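Local coordinates for cytokinesis protein 2 (Saccharomyces cerevisiae, PDB 4WPE) that mediates cytoskeletal rearrangements required for cytokinesis, coinciding with the septins and later the medial actin ring, and is seen here as its phospholipid-binding F-BAR domain, at the interface of chains A and B. Numbering follows the deposited sequence. Chains: chain A/B, Cytokinesis protein 2.

Contact 1: the interface of chains A and B. Residues chain A 85, 89, 252, 255-256, 259; chain B 43, 234-235, 237-238, 241.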
loop_
_atom_site.group_PDB
_atom_site.type_symbol
_atom_site.label_atom_id
_atom_site.label_comp_id
_atom_site.label_asym_id
_atom_site.label_seq_id
_atom_site.Cartn_x
_atom_site.Cartn_y
_atom_site.Cartn_z
ATOM N N VAL A 85 -8.432 15.430 -3.796
ATOM C CA VAL A 85 -7.859 14.443 -2.887
ATOM C C VAL A 85 -8.696 13.173 -2.906
ATOM O O VAL A 85 -8.167 12.064 -2.960
ATOM C CB VAL A 85 -7.772 14.975 -1.441
ATOM C CG1 VAL A 85 -7.258 13.895 -0.503
ATOM C CG2 VAL A 85 -6.880 16.203 -1.376
ATOM N N GLU A 89 -7.250 9.613 -4.562
ATOM C CA GLU A 89 -7.075 8.453 -3.697
ATOM C C GLU A 89 -7.892 7.244 -4.143
ATOM O O GLU A 89 -7.453 6.109 -3.977
ATOM C CB GLU A 89 -7.424 8.814 -2.251
ATOM C CG GLU A 89 -6.416 9.746 -1.588
ATOM C CD GLU A 89 -5.048 9.107 -1.417
ATOM O OE1 GLU A 89 -4.867 8.337 -0.450
ATOM O OE2 GLU A 89 -4.155 9.372 -2.251
HETATM N N MSE A 252 -0.557 12.805 -7.796
HETATM C CA MSE A 252 -0.025 13.752 -6.821
HETATM C C MSE A 252 0.471 15.011 -7.521
HETATM O O MSE A 252 0.588 16.070 -6.903
HETATM C CB MSE A 252 1.101 13.124 -5.998
HETATM C CG MSE A 252 0.663 11.943 -5.150
HETATM SE SE MSE A 252 -0.579 12.463 -3.744
HETATM C CE MSE A 252 -1.027 10.697 -3.042
ATOM N N LEU A 255 -2.735 17.063 -7.673
ATOM C CA LEU A 255 -3.024 17.663 -6.377
ATOM C C LEU A 255 -2.112 18.850 -6.109
ATOM O O LEU A 255 -2.563 19.899 -5.653
ATOM C CB LEU A 255 -2.880 16.626 -5.262
ATOM C CG LEU A 255 -3.243 17.123 -3.863
ATOM C CD1 LEU A 255 -4.637 17.724 -3.866
ATOM C CD2 LEU A 255 -3.146 15.998 -2.847
ATOM N N THR A 256 -0.827 18.679 -6.399
ATOM C CA THR A 256 0.132 19.766 -6.273
ATOM C C THR A 256 -0.224 20.938 -7.195
ATOM O O THR A 256 -0.198 22.093 -6.770
ATOM C CB THR A 256 1.565 19.283 -6.581
ATOM O OG1 THR A 256 2.012 18.404 -5.538
ATOM C CG2 THR A 256 2.520 20.461 -6.678
ATOM N N LEU A 259 -3.259 22.881 -5.739
ATOM C CA LEU A 259 -2.964 23.502 -4.459
ATOM C C LEU A 259 -2.235 24.815 -4.689
ATOM O O LEU A 259 -2.321 25.739 -3.879
ATOM C CB LEU A 259 -2.115 22.591 -3.569
ATOM C CG LEU A 259 -2.738 21.420 -2.816
ATOM C CD1 LEU A 259 -1.656 20.504 -2.258
ATOM C CD2 LEU A 259 -3.606 21.970 -1.701
ATOM N N PHE B 43 -9.251 11.589 7.892
ATOM C CA PHE B 43 -8.619 10.988 6.722
ATOM C C PHE B 43 -7.128 10.771 6.948
ATOM O O PHE B 43 -6.604 9.693 6.675
ATOM C CB PHE B 43 -8.834 11.856 5.481
ATOM C CG PHE B 43 -8.060 11.391 4.277
ATOM C CD1 PHE B 43 -8.429 10.238 3.601
ATOM C CD2 PHE B 43 -6.963 12.104 3.825
ATOM C CE1 PHE B 43 -7.723 9.810 2.496
ATOM C CE2 PHE B 43 -6.251 11.681 2.721
ATOM C CZ PHE B 43 -6.630 10.532 2.056
ATOM N N LEU B 234 -1.670 19.977 2.894
ATOM C CA LEU B 234 -2.028 19.072 1.812
ATOM C C LEU B 234 -0.888 18.890 0.811
ATOM O O LEU B 234 -0.837 17.878 0.109
ATOM C CB LEU B 234 -3.288 19.563 1.096
ATOM C CG LEU B 234 -4.594 19.232 1.827
ATOM C CD1 LEU B 234 -5.804 19.790 1.090
ATOM C CD2 LEU B 234 -4.727 17.728 2.016
ATOM N N GLN B 235 0.026 19.854 0.736
ATOM C CA GLN B 235 1.201 19.664 -0.110
ATOM C C GLN B 235 2.167 18.759 0.640
ATOM O O GLN B 235 2.692 17.802 0.077
ATOM C CB GLN B 235 1.864 20.998 -0.481
ATOM C CG GLN B 235 2.262 21.157 -1.971
ATOM C CD GLN B 235 3.353 20.201 -2.474
ATOM O OE1 GLN B 235 3.703 19.224 -1.825
ATOM N NE2 GLN B 235 3.893 20.498 -3.652
ATOM N N PHE B 237 1.436 16.577 2.537
ATOM C CA PHE B 237 0.833 15.287 2.233
ATOM C C PHE B 237 1.241 14.805 0.842
ATOM O O PHE B 237 1.753 13.696 0.685
ATOM C CB PHE B 237 -0.690 15.397 2.348
ATOM C CG PHE B 237 -1.435 14.220 1.792
ATOM C CD1 PHE B 237 -1.496 13.028 2.490
ATOM C CD2 PHE B 237 -2.112 14.324 0.586
ATOM C CE1 PHE B 237 -2.196 11.947 1.980
ATOM C CE2 PHE B 237 -2.816 13.253 0.071
ATOM C CZ PHE B 237 -2.857 12.061 0.769
ATOM N N ALA B 238 1.029 15.655 -0.160
ATOM C CA ALA B 238 1.307 15.305 -1.554
ATOM C C ALA B 238 2.799 15.188 -1.855
ATOM O O ALA B 238 3.181 14.620 -2.875
ATOM C CB ALA B 238 0.670 16.328 -2.488
ATOM N N SER B 241 3.985 11.650 0.065
ATOM C CA SER B 241 3.512 10.549 -0.759
ATOM C C SER B 241 4.319 10.483 -2.050
ATOM O O SER B 241 4.703 9.404 -2.500
ATOM C CB SER B 241 2.024 10.707 -1.064
ATOM O OG SER B 241 1.261 10.713 0.130
#
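Helices 76-162 and 170-259 of chain A meet helices 37-71 and 170-259 of chain B, with A:Leu255 and A:Leu259 packed against B:Leu234, B:Phe237 and B:Ala238. A:Leu255 carries CG anti to its backbone N (chi1 -176°), which delivers the CD2 methyl to both B:Ala238 and B:Phe237. That methyl lies 3.8 Å from B:Ala238 CB and touches the B:Phe237 ring in its plane, at the edge bearing CD2 and CE2. A:Leu259 divides its branches: CD1 lies against the backbone, 3.7 Å from B:Gln235 CA, and CD2 reaches B:Leu234 CB at 3.7 Å. The side chains of A:Leu259 and B:Leu234 cross at about a right angle. Beside them the B:Gln235 amide lies along A:Thr256, NE2 3.3 Å from CG2. One turn before A:Leu255, the selenomethionine A:Met252 bends at chi2 and places CE 3.6 Å from B:Ser241 CB. B:Ser241 OG donates a hydrogen bond to B:Phe237 O at 3.1 Å, and A:Thr256 OG1 donates one to A:Met252 O, so both hydroxyls find partners within their own chain. At the far side, the aliphatic CG of A:Glu89 meets B:Phe43 CZ at 3.7 Å, with the carboxylate plane turned 85° from the ring, while A:Val85 CG1 approaches CE2. The patch buries 354 Å² over both chains, mostly through carbon contacts, and forms part of the helical core joining the F-BAR dimer.

Contact 2: the interface of chains A and B. Residues chain A 13-16, 209; chain B 278-280.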
loop_
_atom_site.group_PDB
_atom_site.type_symbol
_atom_site.label_atom_id
_atom_site.label_comp_id
_atom_site.label_asym_id
_atom_site.label_seq_id
_atom_site.Cartn_x
_atom_site.Cartn_y
_atom_site.Cartn_z
ATOM N N ALA A 13 27.659 -31.249 -22.590
ATOM C CA ALA A 13 29.062 -31.208 -22.968
ATOM C C ALA A 13 29.986 -31.535 -21.798
ATOM O O ALA A 13 30.995 -32.213 -21.972
ATOM C CB ALA A 13 29.407 -29.840 -23.542
ATOM N N CYS A 14 29.625 -31.074 -20.605
ATOM C CA CYS A 14 30.576 -31.013 -19.500
ATOM C C CYS A 14 30.315 -31.961 -18.331
ATOM O O CYS A 14 31.000 -31.880 -17.312
ATOM C CB CYS A 14 30.625 -29.585 -18.962
ATOM S SG CYS A 14 31.079 -28.361 -20.202
ATOM N N PHE A 15 29.347 -32.861 -18.461
ATOM C CA PHE A 15 29.007 -33.716 -17.327
ATOM C C PHE A 15 29.138 -35.202 -17.635
ATOM O O PHE A 15 28.216 -35.981 -17.401
ATOM C CB PHE A 15 27.597 -33.390 -16.839
ATOM C CG PHE A 15 27.470 -32.007 -16.276
ATOM C CD1 PHE A 15 27.660 -31.776 -14.924
ATOM C CD2 PHE A 15 27.190 -30.931 -17.101
ATOM C CE1 PHE A 15 27.557 -30.503 -14.404
ATOM C CE2 PHE A 15 27.085 -29.655 -16.585
ATOM C CZ PHE A 15 27.269 -29.441 -15.235
ATOM N N TRP A 16 30.308 -35.585 -18.139
ATOM C CA TRP A 16 30.604 -36.980 -18.437
ATOM C C TRP A 16 31.625 -37.553 -17.452
ATOM O O TRP A 16 32.829 -37.337 -17.598
ATOM C CB TRP A 16 31.130 -37.120 -19.866
ATOM C CG TRP A 16 30.162 -36.714 -20.940
ATOM C CD1 TRP A 16 30.078 -35.495 -21.551
ATOM C CD2 TRP A 16 29.160 -37.534 -21.548
ATOM N NE1 TRP A 16 29.079 -35.503 -22.495
ATOM C CE2 TRP A 16 28.497 -36.753 -22.513
ATOM C CE3 TRP A 16 28.749 -38.862 -21.369
ATOM C CZ2 TRP A 16 27.454 -37.240 -23.297
ATOM C CZ3 TRP A 16 27.713 -39.351 -22.146
ATOM C CH2 TRP A 16 27.077 -38.541 -23.098
ATOM N N ILE A 209 25.422 -43.784 -23.252
ATOM C CA ILE A 209 26.093 -42.646 -23.865
ATOM C C ILE A 209 25.178 -41.994 -24.895
ATOM O O ILE A 209 25.041 -40.771 -24.937
ATOM C CB ILE A 209 27.418 -43.072 -24.525
ATOM C CG1 ILE A 209 28.455 -43.392 -23.444
ATOM C CG2 ILE A 209 27.937 -41.985 -25.446
ATOM C CD1 ILE A 209 29.788 -43.850 -23.984
ATOM N N GLY B 278 33.721 -33.350 -16.322
ATOM C CA GLY B 278 34.550 -33.837 -17.407
ATOM C C GLY B 278 33.765 -34.059 -18.683
ATOM O O GLY B 278 32.573 -34.369 -18.650
ATOM N N ARG B 279 34.438 -33.901 -19.815
ATOM C CA ARG B 279 33.789 -34.032 -21.111
ATOM C C ARG B 279 33.880 -35.462 -21.631
ATOM O O ARG B 279 34.346 -36.359 -20.927
ATOM C CB ARG B 279 34.409 -33.052 -22.107
ATOM C CG ARG B 279 34.015 -31.607 -21.847
ATOM C CD ARG B 279 34.764 -30.633 -22.739
ATOM N NE ARG B 279 35.638 -29.744 -21.978
ATOM C CZ ARG B 279 35.249 -28.576 -21.474
ATOM N NH1 ARG B 279 33.999 -28.171 -21.640
ATOM N NH2 ARG B 279 36.104 -27.819 -20.796
ATOM N N LEU B 280 33.429 -35.670 -22.865
ATOM C CA LEU B 280 33.426 -36.999 -23.466
ATOM C C LEU B 280 34.409 -37.102 -24.629
ATOM O O LEU B 280 34.454 -36.226 -25.493
ATOM C CB LEU B 280 32.019 -37.364 -23.944
ATOM C CG LEU B 280 31.921 -38.639 -24.784
ATOM C CD1 LEU B 280 32.223 -39.864 -23.935
ATOM C CD2 LEU B 280 30.556 -38.756 -25.443
#
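Between A:Trp16 and B:Gly278 runs a backbone hydrogen bond, A:Trp16 N to B:Gly278 O at 2.6 Å, with 154° at the hydrogen. A parallel bridge pairs A:Phe15 with B:Gly278, and the return bond from B:Gly278 N to A:Cys14 O, at 3.2 Å and 126° at the hydrogen, is weak. The indole of A:Trp16 receives B:Leu280 over one face: CB stands 3.5 Å from the centroid of the five-membered ring in a CH-pi contact, displaced toward the rim. B:Leu280 has CG anti to its backbone N (chi1 171°), and its CD2 branch continues toward the six-membered ring, 4.1 Å from A:Trp16 CZ2. The same methyl comes to 4.2 Å from A:Ile209 CG2, so the leucine tip reaches both the indole and a long-helix side chain. B:Arg279, between B:Gly278 and B:Leu280, lies alongside the A:Ala13 and A:Cys14 segment; its guanidinium NH1 is 3.3 Å from A:Cys14 SG, a proximity that establishes no bond. Farther out, the backbone carbonyls of A:Ala13 and A:Ile209 lie at the indole edge, in its plane, flanking the tryptophan within its own chain. In the fold, the C-terminal tail of chain B after helix 264-275 runs beside the loop that follows the short helix 11-14 of chain A, with A:Ile209 of helix 170-259 alongside the B:Leu280 tip.

Contact 3: the interface of chains A and B. Residues chain A 264-265, 268, 272; chain B 10-11, 220, 224.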
loop_
_atom_site.group_PDB
_atom_site.type_symbol
_atom_site.label_atom_id
_atom_site.label_comp_id
_atom_site.label_asym_id
_atom_site.label_seq_id
_atom_site.Cartn_x
_atom_site.Cartn_y
_atom_site.Cartn_z
ATOM N N ALA A 264 -5.477 31.830 -0.341
ATOM C CA ALA A 264 -6.543 32.074 0.623
ATOM C C ALA A 264 -7.203 33.431 0.387
ATOM O O ALA A 264 -8.370 33.628 0.724
ATOM C CB ALA A 264 -6.002 31.988 2.039
ATOM N N ALA A 265 -6.451 34.359 -0.197
ATOM C CA ALA A 265 -6.970 35.688 -0.498
ATOM C C ALA A 265 -8.062 35.615 -1.558
ATOM O O ALA A 265 -8.983 36.432 -1.573
ATOM C CB ALA A 265 -5.848 36.606 -0.953
ATOM N N ILE A 268 -11.473 34.520 0.089
ATOM C CA ILE A 268 -12.115 35.591 0.835
ATOM C C ILE A 268 -12.761 36.592 -0.122
ATOM O O ILE A 268 -13.876 37.058 0.118
ATOM C CB ILE A 268 -11.107 36.300 1.757
ATOM C CG1 ILE A 268 -10.716 35.369 2.905
ATOM C CG2 ILE A 268 -11.694 37.589 2.313
ATOM C CD1 ILE A 268 -9.442 35.763 3.605
ATOM N N SER A 272 -17.019 37.007 -0.353
ATOM C CA SER A 272 -17.595 38.305 -0.026
ATOM C C SER A 272 -18.412 38.841 -1.196
ATOM O O SER A 272 -19.387 39.571 -1.007
ATOM C CB SER A 272 -16.496 39.297 0.355
ATOM O OG SER A 272 -15.736 38.815 1.451
ATOM N N SER B 10 -13.770 42.096 0.709
ATOM C CA SER B 10 -13.280 41.398 1.904
ATOM C C SER B 10 -14.373 41.247 2.977
ATOM O O SER B 10 -15.528 41.620 2.760
ATOM C CB SER B 10 -12.073 42.128 2.497
ATOM O OG SER B 10 -12.415 43.447 2.886
ATOM N N TYR B 11 -14.008 40.696 4.133
ATOM C CA TYR B 11 -14.978 40.453 5.204
ATOM C C TYR B 11 -15.393 41.740 5.913
ATOM O O TYR B 11 -16.548 41.893 6.311
ATOM C CB TYR B 11 -14.421 39.471 6.243
ATOM C CG TYR B 11 -14.428 38.012 5.837
ATOM C CD1 TYR B 11 -14.291 37.010 6.793
ATOM C CD2 TYR B 11 -14.559 37.632 4.508
ATOM C CE1 TYR B 11 -14.287 35.672 6.437
ATOM C CE2 TYR B 11 -14.557 36.296 4.143
ATOM C CZ TYR B 11 -14.420 35.321 5.112
ATOM O OH TYR B 11 -14.417 33.993 4.755
ATOM N N GLN B 220 -11.710 37.307 9.273
ATOM C CA GLN B 220 -11.051 37.154 7.982
ATOM C C GLN B 220 -9.632 36.615 8.155
ATOM O O GLN B 220 -9.100 35.947 7.273
ATOM C CB GLN B 220 -11.035 38.490 7.238
ATOM C CG GLN B 220 -10.393 38.434 5.869
ATOM C CD GLN B 220 -10.457 39.760 5.146
ATOM O OE1 GLN B 220 -11.468 40.459 5.200
ATOM N NE2 GLN B 220 -9.370 40.120 4.471
ATOM N N ASN B 224 -8.485 32.897 6.758
ATOM C CA ASN B 224 -7.251 32.934 5.980
ATOM C C ASN B 224 -6.199 31.995 6.561
ATOM O O ASN B 224 -5.477 31.322 5.824
ATOM C CB ASN B 224 -6.697 34.357 5.911
ATOM C CG ASN B 224 -5.582 34.497 4.892
ATOM O OD1 ASN B 224 -4.423 34.192 5.175
ATOM N ND2 ASN B 224 -5.931 34.955 3.697
#
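Helix 264-275, the short C-terminal helix of the F-BAR chain, presents A:Ile268 to a surface of chain B formed by helix 170-259 and the N-terminal segment around helix 11-14. A:Ile268 uses both branches. Its CG2 methyl, anti to the backbone N, lies 3.6 Å from B:Tyr11 CD2 and equally near CE2, so the methyl meets the ring along its CD2-CE2 bond. Along the other branch, CD1 reaches B:Gln220 CG at 3.6 Å and also touches B:Asn224, whose CB is 3.9 Å away. The isoleucine side chain touches B:Tyr11, B:Gln220 and B:Asn224, crossing each at about a right angle. B:Gln220 is extended, with CG anti to its backbone N (chi1 -179°), and this reach carries its amide to the N-terminal segment: B:Tyr11 N donates to B:Gln220 OE1 at 2.8 Å, from above the carbonyl plane, 37° out of it. That second-shell bond ties the B:Tyr11 backbone to the long helix beside the isoleucine. A:Ala264 CB packs against the B:Asn224 amide, 3.8 Å from CG. One turn beyond A:Ile268, A:Ser272 OG donates a hydrogen bond to A:Ile268 O at 2.9 Å. The same OG lies 3.1 Å from B:Ser10 O, a pair that can be a hydrogen bond, sharing or alternating with the first. The contact fastens the C-terminal helix of one subunit onto the other, extending the dimer interface beyond its core.

Contact 1 lies about 23 Å from contact 3 and 63 Å from contact 2, measured between centres of C-alpha atoms; contacts 2 and 3 are about 86 Å apart. Helix 170-259 enters all three, from chain A in contacts 1 and 2 and from chain B in contacts 1 and 3. Chain roles are exchanged between contacts 2 and 3, and the two-fold puts both on each subunit's C-terminal extension, beside the partner's helix 11-14. The dimer therefore combines a central helical core with C-terminal extensions that reach over onto the partner, spreading its intersubunit contacts along the elongated body.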